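Local coordinates for protein CalU16 (Micromonospora echinospora, PDB 4FPW) that is an enediyne self-sacrifice resistance protein of the AHA1 family, probably protecting its calicheamicin-producing host by being cleaved in place of more vital targets, at residues V122-D133 against M162-W173. Sequence-based numbering, arbitrary orientation.
Sequences VEVGVGWEMALD and MMRISQERGEAW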
ATOM      1  N   VAL A 122      12.114  -2.051   2.659  1.00 45.38           N
ATOM      2  CA  VAL A 122      12.477  -1.292   1.482  1.00 45.07           C
ATOM      3  C   VAL A 122      11.578  -1.727   0.327  1.00 46.99           C
ATOM      4  O   VAL A 122      10.726  -0.942  -0.121  1.00 47.06           O
ATOM      5  CB  VAL A 122      13.956  -1.507   1.114  1.00 46.43           C
ATOM      6  CG1 VAL A 122      14.346  -0.648  -0.081  1.00 47.85           C
ATOM      7  CG2 VAL A 122      14.857  -1.194   2.305  1.00 47.66           C
ATOM      8  N   GLU A 123      11.729  -2.995  -0.088  1.00 46.87           N
ATOM      9  CA  GLU A 123      11.064  -3.574  -1.272  1.00 46.72           C
ATOM     10  C   GLU A 123       9.599  -3.219  -1.442  1.00 45.43           C
ATOM     11  O   GLU A 123       9.087  -3.125  -2.561  1.00 45.85           O
ATOM     12  CB  GLU A 123      11.182  -5.092  -1.242  1.00 47.83           C
ATOM     13  CG  GLU A 123      12.587  -5.566  -1.558  1.00 49.90           C
ATOM     14  CD  GLU A 123      12.787  -7.049  -1.364  1.00 52.06           C
ATOM     15  OE1 GLU A 123      11.861  -7.739  -0.868  1.00 53.74           O
ATOM     16  OE2 GLU A 123      13.889  -7.520  -1.718  1.00 54.42           O
ATOM     17  N   VAL A 124       8.934  -3.019  -0.323  1.00 43.90           N
ATOM     18  CA  VAL A 124       7.510  -2.804  -0.298  1.00 43.06           C
ATOM     19  C   VAL A 124       7.188  -1.297  -0.344  1.00 42.60           C
ATOM     20  O   VAL A 124       6.341  -0.857  -1.133  1.00 43.22           O
ATOM     21  CB  VAL A 124       6.965  -3.559   0.924  1.00 44.50           C
ATOM     22  CG1 VAL A 124       5.841  -2.833   1.601  1.00 45.83           C
ATOM     23  CG2 VAL A 124       6.543  -4.965   0.513  1.00 45.63           C
ATOM     24  N   GLY A 125       7.889  -0.507   0.469  1.00 41.13           N
ATOM     25  CA  GLY A 125       7.817   0.945   0.385  1.00 40.59           C
ATOM     26  C   GLY A 125       7.984   1.422  -1.038  1.00 40.37           C
ATOM     27  O   GLY A 125       7.155   2.172  -1.549  1.00 42.01           O
ATOM     28  N   VAL A 126       9.047   0.963  -1.688  1.00 39.90           N
ATOM     29  CA  VAL A 126       9.298   1.315  -3.074  1.00 40.19           C
ATOM     30  C   VAL A 126       8.187   0.782  -3.979  1.00 40.12           C
ATOM     31  O   VAL A 126       7.692   1.497  -4.827  1.00 41.20           O
ATOM     32  CB  VAL A 126      10.669   0.788  -3.555  1.00 41.15           C
ATOM     33  CG1 VAL A 126      10.869   1.081  -5.033  1.00 41.40           C
ATOM     34  CG2 VAL A 126      11.807   1.398  -2.742  1.00 40.62           C
ATOM     35  N   GLY A 127       7.778  -0.466  -3.771  1.00 40.42           N
ATOM     36  CA  GLY A 127       6.779  -1.101  -4.602  1.00 39.09           C
ATOM     37  C   GLY A 127       5.449  -0.409  -4.547  1.00 39.40           C
ATOM     38  O   GLY A 127       4.765  -0.291  -5.563  1.00 40.19           O
ATOM     39  N   TRP A 128       5.061   0.049  -3.369  1.00 40.15           N
ATOM     40  CA  TRP A 128       3.830   0.834  -3.271  1.00 42.43           C
ATOM     41  C   TRP A 128       3.963   2.212  -3.887  1.00 43.18           C
ATOM     42  O   TRP A 128       3.014   2.726  -4.476  1.00 44.68           O
ATOM     43  CB  TRP A 128       3.356   0.961  -1.829  1.00 42.13           C
ATOM     44  CG  TRP A 128       2.758  -0.297  -1.376  1.00 42.86           C
ATOM     45  CD1 TRP A 128       3.296  -1.177  -0.503  1.00 42.48           C
ATOM     46  CD2 TRP A 128       1.521  -0.867  -1.819  1.00 43.37           C
ATOM     47  NE1 TRP A 128       2.470  -2.249  -0.354  1.00 41.96           N
ATOM     48  CE2 TRP A 128       1.366  -2.086  -1.143  1.00 42.82           C
ATOM     49  CE3 TRP A 128       0.512  -0.445  -2.695  1.00 44.24           C
ATOM     50  CZ2 TRP A 128       0.245  -2.911  -1.314  1.00 42.77           C
ATOM     51  CZ3 TRP A 128      -0.605  -1.265  -2.872  1.00 43.88           C
ATOM     52  CH2 TRP A 128      -0.726  -2.484  -2.178  1.00 43.09           C
ATOM     53  N   GLU A 129       5.130   2.818  -3.747  1.00 44.94           N
ATOM     54  CA  GLU A 129       5.328   4.157  -4.296  1.00 44.82           C
ATOM     55  C   GLU A 129       5.167   4.143  -5.799  1.00 45.72           C
ATOM     56  O   GLU A 129       4.509   5.025  -6.348  1.00 46.29           O
ATOM     57  CB  GLU A 129       6.695   4.701  -3.930  1.00 44.44           C
ATOM     58  CG  GLU A 129       6.707   5.473  -2.629  1.00 43.36           C
ATOM     59  CD  GLU A 129       8.078   6.031  -2.340  1.00 43.37           C
ATOM     60  OE1 GLU A 129       8.932   5.294  -1.814  1.00 44.87           O
ATOM     61  OE2 GLU A 129       8.331   7.194  -2.669  1.00 43.59           O
HETATM   62  N   MSE A 130       5.751   3.137  -6.455  1.00 46.49           N
HETATM   63  CA  MSE A 130       5.624   2.978  -7.910  1.00 47.53           C
HETATM   64  C   MSE A 130       4.170   2.846  -8.256  1.00 46.51           C
HETATM   65  O   MSE A 130       3.675   3.462  -9.205  1.00 47.39           O
HETATM   66  CB  MSE A 130       6.313   1.715  -8.414  1.00 50.98           C
HETATM   67  CG  MSE A 130       7.821   1.672  -8.155  1.00 55.15           C
HETATM   68 SE   MSE A 130       8.799   3.095  -9.135  1.00 60.74          SE
HETATM   69  CE  MSE A 130      10.357   2.845  -8.023  1.00 56.32           C
ATOM     70  N   ALA A 131       3.464   2.037  -7.479  1.00 44.20           N
ATOM     71  CA  ALA A 131       2.050   1.796  -7.714  1.00 43.88           C
ATOM     72  C   ALA A 131       1.197   3.037  -7.467  1.00 43.39           C
ATOM     73  O   ALA A 131       0.253   3.306  -8.219  1.00 43.64           O
ATOM     74  CB  ALA A 131       1.559   0.652  -6.841  1.00 43.70           C
ATOM     75  N   LEU A 132       1.505   3.771  -6.402  1.00 42.13           N
ATOM     76  CA  LEU A 132       0.771   4.995  -6.100  1.00 42.37           C
ATOM     77  C   LEU A 132       0.982   6.071  -7.181  1.00 43.86           C
ATOM     78  O   LEU A 132       0.114   6.921  -7.360  1.00 42.84           O
ATOM     79  CB  LEU A 132       1.109   5.506  -4.699  1.00 41.24           C
ATOM     80  CG  LEU A 132       0.485   4.621  -3.606  1.00 39.72           C
ATOM     81  CD1 LEU A 132       1.087   4.932  -2.251  1.00 39.12           C
ATOM     82  CD2 LEU A 132      -1.037   4.738  -3.550  1.00 38.66           C
ATOM     83  N   ASP A 133       2.090   6.007  -7.929  1.00 44.00           N
ATOM     84  CA  ASP A 133       2.243   6.853  -9.133  1.00 46.13           C
ATOM     85  C   ASP A 133       1.073   6.672 -10.068  1.00 46.57           C
ATOM     86  O   ASP A 133       0.511   7.655 -10.550  1.00 49.59           O
ATOM     87  CB  ASP A 133       3.517   6.537  -9.926  1.00 46.19           C
ATOM     88  CG  ASP A 133       4.764   7.036  -9.255  1.00 46.59           C
ATOM     89  OD1 ASP A 133       4.676   7.676  -8.183  1.00 48.48           O
ATOM     90  OD2 ASP A 133       5.852   6.799  -9.807  1.00 47.59           O
HETATM   91  N   MSE A 162      12.657   4.215 -15.020  1.00 59.25           N
HETATM   92  CA  MSE A 162      11.962   3.643 -13.864  1.00 57.67           C
HETATM   93  C   MSE A 162      12.925   3.014 -12.888  1.00 55.45           C
HETATM   94  O   MSE A 162      12.707   3.079 -11.685  1.00 52.17           O
HETATM   95  CB  MSE A 162      10.905   2.617 -14.297  1.00 60.37           C
HETATM   96  CG  MSE A 162       9.872   3.232 -15.247  1.00 63.57           C
HETATM   97 SE   MSE A 162       8.837   4.638 -14.306  1.00 67.74          SE
HETATM   98  CE  MSE A 162       8.147   3.404 -12.917  1.00 64.00           C
HETATM   99  N   MSE A 163      13.996   2.400 -13.385  1.00 55.94           N
HETATM  100  CA  MSE A 163      15.033   1.865 -12.515  1.00 56.10           C
HETATM  101  C   MSE A 163      15.644   2.951 -11.669  1.00 54.55           C
HETATM  102  O   MSE A 163      15.878   2.735 -10.472  1.00 53.81           O
HETATM  103  CB  MSE A 163      16.128   1.187 -13.320  1.00 61.20           C
HETATM  104  CG  MSE A 163      15.769  -0.268 -13.607  1.00 64.86           C
HETATM  105 SE   MSE A 163      17.182  -1.100 -14.709  1.00 76.44          SE
HETATM  106  CE  MSE A 163      18.404  -1.659 -13.267  1.00 74.71           C
ATOM    107  N   ARG A 164      15.894   4.121 -12.267  1.00 53.01           N
ATOM    108  CA  ARG A 164      16.466   5.253 -11.546  1.00 51.16           C
ATOM    109  C   ARG A 164      15.542   5.695 -10.423  1.00 49.42           C
ATOM    110  O   ARG A 164      15.981   5.873  -9.292  1.00 48.22           O
ATOM    111  CB  ARG A 164      16.731   6.413 -12.496  1.00 54.58           C
ATOM    112  CG  ARG A 164      17.429   7.593 -11.842  1.00 56.08           C
ATOM    113  CD  ARG A 164      17.426   8.839 -12.725  1.00 58.22           C
ATOM    114  NE  ARG A 164      16.105   9.458 -12.942  1.00 58.19           N
ATOM    115  CZ  ARG A 164      15.301   9.942 -11.987  1.00 57.62           C
ATOM    116  NH1 ARG A 164      15.615   9.850 -10.699  1.00 57.15           N
ATOM    117  NH2 ARG A 164      14.141  10.503 -12.319  1.00 57.54           N
ATOM    118  N   ILE A 165      14.257   5.861 -10.733  1.00 48.28           N
ATOM    119  CA  ILE A 165      13.247   6.173  -9.723  1.00 46.72           C
ATOM    120  C   ILE A 165      13.119   5.053  -8.667  1.00 46.88           C
ATOM    121  O   ILE A 165      12.825   5.321  -7.500  1.00 45.48           O
ATOM    122  CB  ILE A 165      11.881   6.443 -10.375  1.00 47.37           C
ATOM    123  CG1 ILE A 165      11.956   7.709 -11.249  1.00 50.01           C
ATOM    124  CG2 ILE A 165      10.805   6.595  -9.320  1.00 45.98           C
ATOM    125  CD1 ILE A 165      10.796   7.885 -12.199  1.00 50.80           C
ATOM    126  N   SER A 166      13.338   3.798  -9.067  1.00 47.23           N
ATOM    127  CA  SER A 166      13.298   2.680  -8.118  1.00 46.76           C
ATOM    128  C   SER A 166      14.485   2.767  -7.202  1.00 47.01           C
ATOM    129  O   SER A 166      14.370   2.620  -5.994  1.00 46.09           O
ATOM    130  CB  SER A 166      13.221   1.326  -8.861  1.00 47.47           C
ATOM    131  OG  SER A 166      14.127   0.358  -8.337  1.00 49.49           O
ATOM    132  N   GLN A 167      15.624   3.050  -7.797  1.00 49.05           N
ATOM    133  CA  GLN A 167      16.882   3.095  -7.079  1.00 51.96           C
ATOM    134  C   GLN A 167      17.026   4.264  -6.089  1.00 51.05           C
ATOM    135  O   GLN A 167      17.550   4.077  -4.994  1.00 51.31           O
ATOM    136  CB  GLN A 167      17.988   3.111  -8.115  1.00 55.10           C
ATOM    137  CG  GLN A 167      19.368   3.460  -7.628  1.00 57.86           C
ATOM    138  CD  GLN A 167      20.333   3.321  -8.772  1.00 60.83           C
ATOM    139  OE1 GLN A 167      20.033   3.759  -9.888  1.00 60.59           O
ATOM    140  NE2 GLN A 167      21.471   2.661  -8.532  1.00 63.20           N
ATOM    141  N   GLU A 168      16.564   5.455  -6.457  1.00 51.58           N
ATOM    142  CA  GLU A 168      16.548   6.590  -5.514  1.00 51.42           C
ATOM    143  C   GLU A 168      15.620   6.274  -4.391  1.00 49.39           C
ATOM    144  O   GLU A 168      16.012   6.352  -3.232  1.00 52.90           O
ATOM    145  CB  GLU A 168      16.076   7.883  -6.164  1.00 51.94           C
ATOM    146  CG  GLU A 168      17.116   8.507  -7.056  1.00 54.31           C
ATOM    147  CD  GLU A 168      16.597   9.713  -7.812  1.00 56.44           C
ATOM    148  OE1 GLU A 168      15.475  10.194  -7.527  1.00 54.92           O
ATOM    149  OE2 GLU A 168      17.322  10.171  -8.719  1.00 58.64           O
ATOM    150  N   ARG A 169      14.387   5.913  -4.731  1.00 47.54           N
ATOM    151  CA  ARG A 169      13.386   5.589  -3.722  1.00 45.89           C
ATOM    152  C   ARG A 169      13.899   4.505  -2.766  1.00 44.39           C
ATOM    153  O   ARG A 169      13.674   4.577  -1.572  1.00 44.46           O
ATOM    154  CB  ARG A 169      12.048   5.197  -4.370  1.00 45.72           C
ATOM    155  CG  ARG A 169      11.282   6.386  -4.948  1.00 45.63           C
ATOM    156  CD  ARG A 169       9.936   5.999  -5.565  1.00 45.01           C
ATOM    157  NE  ARG A 169       9.207   7.138  -6.128  1.00 45.86           N
ATOM    158  CZ  ARG A 169       8.155   7.069  -6.955  1.00 46.75           C
ATOM    159  NH1 ARG A 169       7.657   5.902  -7.359  1.00 47.17           N
ATOM    160  NH2 ARG A 169       7.584   8.190  -7.385  1.00 46.51           N
ATOM    161  N   GLY A 170      14.620   3.523  -3.278  1.00 44.92           N
ATOM    162  CA  GLY A 170      15.236   2.519  -2.417  1.00 45.71           C
ATOM    163  C   GLY A 170      16.247   3.096  -1.442  1.00 47.42           C
ATOM    164  O   GLY A 170      16.293   2.700  -0.280  1.00 47.99           O
ATOM    165  N   GLU A 171      17.071   4.031  -1.910  1.00 50.03           N
ATOM    166  CA  GLU A 171      18.029   4.720  -1.026  1.00 51.20           C
ATOM    167  C   GLU A 171      17.321   5.483   0.108  1.00 50.52           C
ATOM    168  O   GLU A 171      17.773   5.472   1.256  1.00 52.29           O
ATOM    169  CB  GLU A 171      18.924   5.668  -1.826  1.00 53.19           C
ATOM    170  CG  GLU A 171      20.061   4.971  -2.559  1.00 54.69           C
ATOM    171  CD  GLU A 171      20.675   5.832  -3.647  1.00 57.27           C
ATOM    172  OE1 GLU A 171      20.500   7.074  -3.613  1.00 59.32           O
ATOM    173  OE2 GLU A 171      21.336   5.264  -4.543  1.00 58.04           O
ATOM    174  N   ALA A 172      16.200   6.119  -0.209  1.00 48.59           N
ATOM    175  CA  ALA A 172      15.408   6.822   0.799  1.00 49.09           C
ATOM    176  C   ALA A 172      14.871   5.906   1.895  1.00 48.46           C
ATOM    177  O   ALA A 172      15.022   6.201   3.083  1.00 51.93           O
ATOM    178  CB  ALA A 172      14.260   7.567   0.138  1.00 48.76           C
ATOM    179  N   TRP A 173      14.248   4.798   1.511  1.00 46.06           N
ATOM    180  CA  TRP A 173      13.800   3.815   2.499  1.00 44.51           C
ATOM    181  C   TRP A 173      14.992   3.135   3.208  1.00 46.40           C
ATOM    182  O   TRP A 173      14.977   2.951   4.427  1.00 46.43           O
ATOM    183  CB  TRP A 173      12.928   2.772   1.837  1.00 42.51           C
ATOM    184  CG  TRP A 173      11.611   3.275   1.385  1.00 39.57           C
ATOM    185  CD1 TRP A 173      11.188   3.406   0.103  1.00 38.84           C
ATOM    186  CD2 TRP A 173      10.526   3.683   2.210  1.00 38.30           C
ATOM    187  NE1 TRP A 173       9.894   3.856   0.071  1.00 37.28           N
ATOM    188  CE2 TRP A 173       9.466   4.045   1.355  1.00 37.48           C
ATOM    189  CE3 TRP A 173      10.340   3.772   3.590  1.00 38.23           C
ATOM    190  CZ2 TRP A 173       8.241   4.496   1.834  1.00 36.81           C
ATOM    191  CZ3 TRP A 173       9.126   4.207   4.063  1.00 38.19           C
ATOM    192  CH2 TRP A 173       8.087   4.575   3.182  1.00 37.31           C
TER
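V122 and W173, with CA atoms 5.4 Å apart, mark where the two helical segments come close: 122-133 and 162-173 cross at an oblique angle in a broadly opposite sense, their N-to-C directions 133° apart and their axes 9.0 Å at closest approach. In this helix-grip (Bet v 1-like) fold, helix 118-138 packs against the antiparallel sheet, and helix 161-177 packs across helix 118-138 in a knobs-into-holes manner. The knobs come from both sides: V126 and M130 from one helix, R169 and W173 from the other. W173 slides its indole between G125, E129, V126 and V122. With no side chain on G125, the backbone can come down on the indole, and its CA makes a CH-pi contact with one face of the five-membered ring, 3.9 Å from the centroid. CG2 of V126 reaches W173 CD1 at 3.5 Å. At the ring edge, W173 NE1 donates to E129 OE1 over a short 2.6 Å, although the N-H is bent to 140° and the oxygen lies somewhat out of the ring plane. The other carboxylate oxygen, E129 OE2, faces R169 by charge alone, well out of the guanidinium plane, and has R8 of strand 7-15 as a second salt-bridge partner. This sharing of two cations would probably favour an ionised E129. W173 also reaches I23 and I25 of strand 20-29 and L10 of strand 7-15, so this helix meets the sheet as well. Selenomethionine M130, its chain bent at chi2 (-64°), brings SE to 3.9 Å from M162 CE. R169 runs extended from CG to NE past E129, and I165 CG2 covers one face of its guanidinium. The R169 guanidinium grips D133 end-on in a salt bridge with two hydrogen bonds: NH2 meets the syn lone pair of OD1 at 3.1 Å, while NH1 approaches OD2 from above the carboxylate plane at 3.2 Å.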